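Local coordinates for BLUF domain-containing protein (Acinetobacter baumannii, PDB 6W6Z) that binds a flavin, here flavin mononucleotide, and probably serves as a blue-light photoreceptor of the BLUF family, at residues Y7-N12 with N47-C52; V41-D46 with K95-N100. All blocks are in the same frame, centred on the assembly; numbering follows the deposited sequence.

Contact 1: Y7-N12 with N47-C52; sequences YASQRN and NAFFQC. With FMN (flavin mononucleotide), chain B.
Y7 and Q51 meet beside the flavin in the BLUF fold, a ferredoxin-like sheet with helices on both faces, where strands 7-11 and 48-52 run antiparallel as neighbours. The polar chain of the pocket starts at the Y7 hydroxyl: OH donates to OE1 of Q51 at 2.8 Å, from above the amide carbonyl plane (39° out of it). With CG between the backbone N and the carbonyl carbon (chi1 77°), the Y7 ring lies alongside the Q51 side chain, the two pointing the same way. Q51, extended beyond CG, carries its NE2 to FMN N5 at 3.0 Å, and the same NE2 makes a weaker, more bent bond to FMN O4 (122° at the hydrogen). OE1 accepts from Y7 and NE2 donates to the flavin, which would hold the amide in this orientation. The Tyr-Gln-flavin chain matches the one on which BLUF photoreceptors are understood to depend.

The F49 ring packs on the same face of the sheet. It turns one face to the flavin, whose methyl C7M sits over its centre, while S9 OG comes to the ring edge, 3.4 Å from CD2; that hydroxyl is hydrogen-bonded to H73. On the other face of the sheet F50 packs against helix 125-134.

Backbone bonds pair Y7 with Q51 and S9 with F49 in both directions. The pairing ends just before strand 48-52 begins, at N47, whose O accepts from R11 N at 2.8 Å.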
# COMPACT_ATOMS: atom_id res chain seq x y z
N TYR A 7 -0.64 4.26 -5.97
CA TYR A 7 -1.12 5.57 -5.51
C TYR A 7 -0.49 5.87 -4.17
O TYR A 7 -0.00 5.00 -3.44
CB TYR A 7 -2.65 5.62 -5.50
CG TYR A 7 -3.22 4.89 -4.31
CD1 TYR A 7 -3.35 5.55 -3.10
CD2 TYR A 7 -3.49 3.54 -4.37
CE1 TYR A 7 -3.80 4.86 -1.97
CE2 TYR A 7 -3.97 2.85 -3.26
CZ TYR A 7 -4.10 3.52 -2.05
OH TYR A 7 -4.50 2.84 -0.94
N ALA A 8 -0.53 7.15 -3.82
CA ALA A 8 -0.14 7.57 -2.48
C ALA A 8 -1.29 8.41 -1.90
O ALA A 8 -2.16 8.92 -2.67
CB ALA A 8 1.20 8.30 -2.52
N SER A 9 -1.37 8.46 -0.58
CA SER A 9 -2.49 9.14 0.13
C SER A 9 -1.98 9.68 1.47
O SER A 9 -0.92 9.25 1.95
CB SER A 9 -3.66 8.21 0.37
OG SER A 9 -3.29 7.20 1.31
N GLN A 10 -2.72 10.63 2.03
CA GLN A 10 -2.47 11.16 3.39
C GLN A 10 -3.33 10.37 4.38
O GLN A 10 -4.55 10.14 4.14
CB GLN A 10 -2.76 12.65 3.43
CG GLN A 10 -2.28 13.30 4.72
CD GLN A 10 -0.77 13.43 4.79
OE1 GLN A 10 -0.07 13.27 3.81
NE2 GLN A 10 -0.26 13.77 5.96
N ARG A 11 -2.74 9.94 5.48
CA ARG A 11 -3.56 9.27 6.49
C ARG A 11 -4.50 10.30 7.11
O ARG A 11 -4.04 11.42 7.36
CB ARG A 11 -2.69 8.68 7.60
CG ARG A 11 -3.55 7.99 8.64
CD ARG A 11 -2.71 7.47 9.75
NE ARG A 11 -2.50 8.43 10.81
CZ ARG A 11 -3.37 8.67 11.78
NH1 ARG A 11 -4.54 8.04 11.80
NH2 ARG A 11 -3.08 9.56 12.71
N ASN A 12 -5.75 9.92 7.38
CA ASN A 12 -6.72 10.82 8.07
C ASN A 12 -6.30 11.03 9.53
O ASN A 12 -6.67 10.21 10.37
CB ASN A 12 -8.15 10.33 7.99
CG ASN A 12 -9.16 11.35 8.50
OD1 ASN A 12 -8.79 12.30 9.17
ND2 ASN A 12 -10.43 11.15 8.18
N ASN A 47 2.55 9.71 8.47
CA ASN A 47 1.09 9.99 8.30
C ASN A 47 0.68 9.88 6.83
O ASN A 47 -0.22 10.64 6.42
CB ASN A 47 0.70 11.37 8.83
CG ASN A 47 0.71 11.42 10.35
OD1 ASN A 47 0.41 10.42 11.01
ND2 ASN A 47 1.05 12.57 10.91
N ALA A 48 1.24 8.95 6.07
CA ALA A 48 0.88 8.79 4.65
C ALA A 48 1.07 7.35 4.21
O ALA A 48 1.83 6.61 4.88
CB ALA A 48 1.71 9.75 3.80
N PHE A 49 0.36 6.98 3.15
CA PHE A 49 0.43 5.62 2.56
C PHE A 49 0.97 5.68 1.14
O PHE A 49 0.79 6.62 0.38
CB PHE A 49 -0.96 5.01 2.52
CG PHE A 49 -1.62 4.78 3.84
CD1 PHE A 49 -1.26 3.67 4.63
CD2 PHE A 49 -2.64 5.61 4.28
CE1 PHE A 49 -1.93 3.42 5.82
CE2 PHE A 49 -3.27 5.37 5.50
CZ PHE A 49 -2.92 4.26 6.26
N PHE A 50 1.51 4.55 0.73
CA PHE A 50 1.79 4.24 -0.68
C PHE A 50 1.26 2.84 -0.86
O PHE A 50 1.50 2.03 0.05
CB PHE A 50 3.28 4.33 -1.03
CG PHE A 50 3.57 3.73 -2.38
CD1 PHE A 50 3.69 2.36 -2.57
CD2 PHE A 50 3.59 4.54 -3.51
CE1 PHE A 50 3.91 1.82 -3.83
CE2 PHE A 50 3.83 4.00 -4.77
CZ PHE A 50 3.95 2.64 -4.94
N GLN A 51 0.46 2.60 -1.89
CA GLN A 51 0.01 1.22 -2.14
C GLN A 51 0.23 0.86 -3.59
O GLN A 51 -0.01 1.69 -4.50
CB GLN A 51 -1.43 1.03 -1.71
CG GLN A 51 -1.82 -0.43 -1.69
CD GLN A 51 -3.22 -0.67 -1.17
OE1 GLN A 51 -4.14 0.11 -1.43
NE2 GLN A 51 -3.37 -1.74 -0.39
N CYS A 52 0.58 -0.40 -3.83
CA CYS A 52 0.59 -0.98 -5.18
C CYS A 52 -0.33 -2.19 -5.16
O CYS A 52 -0.25 -2.99 -4.21
CB CYS A 52 2.06 -1.23 -5.53
SG CYS A 52 2.30 -2.48 -6.82
N1 FMN B . -9.28 -3.22 0.94
C2 FMN B . -8.98 -4.31 0.22
O2 FMN B . -9.91 -5.15 0.03
N3 FMN B . -7.79 -4.47 -0.39
C4 FMN B . -6.78 -3.58 -0.26
O4 FMN B . -5.68 -3.74 -0.78
C4A FMN B . -7.01 -2.40 0.56
N5 FMN B . -6.09 -1.48 0.77
C5A FMN B . -6.42 -0.38 1.49
C6 FMN B . -5.44 0.56 1.70
C7 FMN B . -5.73 1.72 2.40
C7M FMN B . -4.61 2.70 2.61
C8 FMN B . -7.02 1.91 3.07
C8M FMN B . -7.25 3.18 3.88
C9 FMN B . -8.01 0.96 2.85
C9A FMN B . -7.73 -0.19 2.12
N10 FMN B . -8.67 -1.20 1.94
C10 FMN B . -8.34 -2.28 1.15
C1' FMN B . -10.05 -1.15 2.54
C2' FMN B . -11.16 -0.66 1.65
O2' FMN B . -11.05 0.77 1.51
C3' FMN B . -12.51 -1.03 2.33
O3' FMN B . -12.50 -0.69 3.72
C4' FMN B . -12.80 -2.51 2.32
O4' FMN B . -12.72 -3.01 0.96
C5' FMN B . -14.23 -2.79 2.85
O5' FMN B . -15.27 -2.20 2.05
P FMN B . -16.88 -2.41 2.34
O1P FMN B . -17.23 -1.21 3.20
O2P FMN B . -17.45 -2.41 0.93
O3P FMN B . -17.04 -3.72 3.08

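Contact 2: V41-D46 with K95-N100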
# COMPACT_ATOMS: atom_id res chain seq x y z
N VAL A 41 1.44 -4.33 -2.06
CA VAL A 41 2.19 -3.87 -0.87
C VAL A 41 1.62 -2.53 -0.43
O VAL A 41 1.26 -1.74 -1.29
CB VAL A 41 3.70 -3.78 -1.18
CG1 VAL A 41 3.98 -2.94 -2.41
CG2 VAL A 41 4.49 -3.30 0.03
N LEU A 42 1.59 -2.35 0.88
CA LEU A 42 1.12 -1.12 1.57
C LEU A 42 2.31 -0.65 2.36
O LEU A 42 2.78 -1.43 3.18
CB LEU A 42 -0.08 -1.40 2.47
CG LEU A 42 -0.69 -0.16 3.13
CD1 LEU A 42 -1.24 0.80 2.07
CD2 LEU A 42 -1.77 -0.52 4.13
N TYR A 43 2.75 0.58 2.13
CA TYR A 43 3.82 1.24 2.89
C TYR A 43 3.13 2.32 3.69
O TYR A 43 2.30 3.05 3.14
CB TYR A 43 4.88 1.82 1.95
CG TYR A 43 5.82 2.84 2.55
CD1 TYR A 43 6.93 2.45 3.28
CD2 TYR A 43 5.64 4.19 2.34
CE1 TYR A 43 7.83 3.38 3.78
CE2 TYR A 43 6.49 5.14 2.89
CZ TYR A 43 7.61 4.73 3.60
OH TYR A 43 8.50 5.64 4.12
N TYR A 44 3.50 2.46 4.95
CA TYR A 44 3.01 3.55 5.81
C TYR A 44 4.20 4.23 6.44
O TYR A 44 5.02 3.52 7.06
CB TYR A 44 2.07 3.02 6.92
CG TYR A 44 1.65 4.13 7.84
CD1 TYR A 44 0.72 5.08 7.43
CD2 TYR A 44 2.30 4.34 9.04
CE1 TYR A 44 0.40 6.16 8.23
CE2 TYR A 44 1.97 5.39 9.88
CZ TYR A 44 1.04 6.33 9.46
OH TYR A 44 0.73 7.41 10.25
N ALA A 45 4.25 5.55 6.38
CA ALA A 45 5.23 6.34 7.15
C ALA A 45 4.78 7.79 7.19
O ALA A 45 4.06 8.25 6.24
CB ALA A 45 6.58 6.23 6.51
N ASP A 46 5.16 8.51 8.24
CA ASP A 46 4.99 9.98 8.26
C ASP A 46 3.54 10.36 7.87
O ASP A 46 3.34 11.30 7.05
CB ASP A 46 6.06 10.60 7.35
CG ASP A 46 7.44 10.61 7.97
OD1 ASP A 46 7.60 9.94 8.98
OD2 ASP A 46 8.35 11.33 7.46
N LYS A 95 1.32 -7.11 1.37
CA LYS A 95 2.55 -6.97 2.16
C LYS A 95 2.41 -5.65 2.92
O LYS A 95 1.87 -4.70 2.36
CB LYS A 95 3.80 -6.95 1.28
CG LYS A 95 5.11 -6.99 2.03
CD LYS A 95 6.32 -6.95 1.15
CE LYS A 95 7.59 -7.30 1.87
NZ LYS A 95 8.75 -7.30 0.96
N TYR A 96 2.94 -5.61 4.12
CA TYR A 96 3.04 -4.36 4.90
C TYR A 96 4.50 -4.04 5.13
O TYR A 96 5.21 -4.86 5.71
CB TYR A 96 2.28 -4.50 6.21
CG TYR A 96 2.24 -3.21 6.98
CD1 TYR A 96 1.74 -2.05 6.40
CD2 TYR A 96 2.74 -3.12 8.25
CE1 TYR A 96 1.69 -0.86 7.09
CE2 TYR A 96 2.67 -1.94 8.96
CZ TYR A 96 2.19 -0.79 8.37
OH TYR A 96 2.14 0.38 9.07
N VAL A 97 4.89 -2.81 4.77
CA VAL A 97 6.26 -2.28 4.99
C VAL A 97 6.19 -0.91 5.66
O VAL A 97 5.42 -0.06 5.22
CB VAL A 97 7.01 -2.21 3.64
CG1 VAL A 97 8.42 -1.70 3.80
CG2 VAL A 97 6.99 -3.53 2.95
N GLN A 98 7.01 -0.69 6.68
CA GLN A 98 7.12 0.64 7.31
C GLN A 98 8.50 1.19 7.01
O GLN A 98 9.24 0.53 6.32
CB GLN A 98 6.82 0.56 8.81
CG GLN A 98 5.37 0.17 9.09
CD GLN A 98 4.96 0.36 10.53
OE1 GLN A 98 3.77 0.53 10.83
NE2 GLN A 98 5.94 0.32 11.42
N ARG A 99 8.78 2.41 7.46
CA ARG A 99 10.09 3.08 7.30
C ARG A 99 11.22 2.17 7.80
O ARG A 99 11.12 1.59 8.92
CB ARG A 99 10.09 4.38 8.10
CG ARG A 99 10.12 5.65 7.29
CD ARG A 99 9.97 6.83 8.22
NE ARG A 99 11.13 7.06 9.07
CZ ARG A 99 11.23 8.08 9.90
NH1 ARG A 99 10.21 8.92 10.02
NH2 ARG A 99 12.31 8.23 10.65
N ASN A 100 12.27 2.04 7.01
CA ASN A 100 13.48 1.28 7.36
C ASN A 100 14.64 2.13 6.87
O ASN A 100 14.37 3.13 6.15
CB ASN A 100 13.46 -0.13 6.75
CG ASN A 100 13.53 -0.15 5.24
OD1 ASN A 100 14.12 0.73 4.62
ND2 ASN A 100 12.98 -1.20 4.64
O HOH W 1 6.72 3.75 9.13
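V41 and V97 touch through their CG2 methyls, 3.9 Å apart, on one face of the parallel strand pair 41-45 and 95-98, which forms one margin of the ferredoxin-like BLUF sheet. V41 CG2, anti to its own backbone N, also approaches K95 CB, and L132 of helix 125-134 packs against both valines. Next along this face the Y43 ring borders V97, its CD1 lying 3.5 Å from V97 O.

On the opposite face, which carries L42, Y44 and Y96, helix 18-36 packs against the two tyrosines. Y44 and Y96 lie side by side and point the same way; Y44 CB meets the edge of the Y96 ring, 3.4 Å from its OH. L42, on the same face, is part of the flavin pocket and touches FMN.

Backbone bonds step from one strand to the other in parallel fashion: L42 N to K95 O at 2.8 Å, V97 N to L42 O, and Y44 N to V97 O, the last longer at 3.2 Å. Past V97 the strands draw apart, and a water takes over, donating to Y44 O and accepting from R99 N.

At the outer end the aliphatic part of R99 runs by A45, with CG 3.7 Å from A45 CB and close to the hydroxyl of Y43, which is hydrogen-bonded to F115 O. The guanidinium, bound through NE to E104 as well, stands nearly perpendicular to the D46 carboxylate (85°). Its NH1 closes a salt bridge to D46 OD1 at 3.0 Å, meeting that oxygen on the syn side.

In the fold
Contacts 1 and 2 lie in one mixed sheet, their centres about 9 Å apart, and are joined by the hairpin of strands 39-45 and 48-54. Across that hairpin Y43 N lies 2.8 Å from F50 O and C52 N lies 2.9 Å from V41 O, probable hydrogen bonds that tie the edge pair to the central strands. Contact 1 reaches the flavin directly through Y7, F49 and Q51; contact 2 approaches it through L42, whose side chain comes about 4 Å from both FMN and Q51. On the reverse face, helix 125-134 spans both contacts, packing on F50, V41, Y43 and V97.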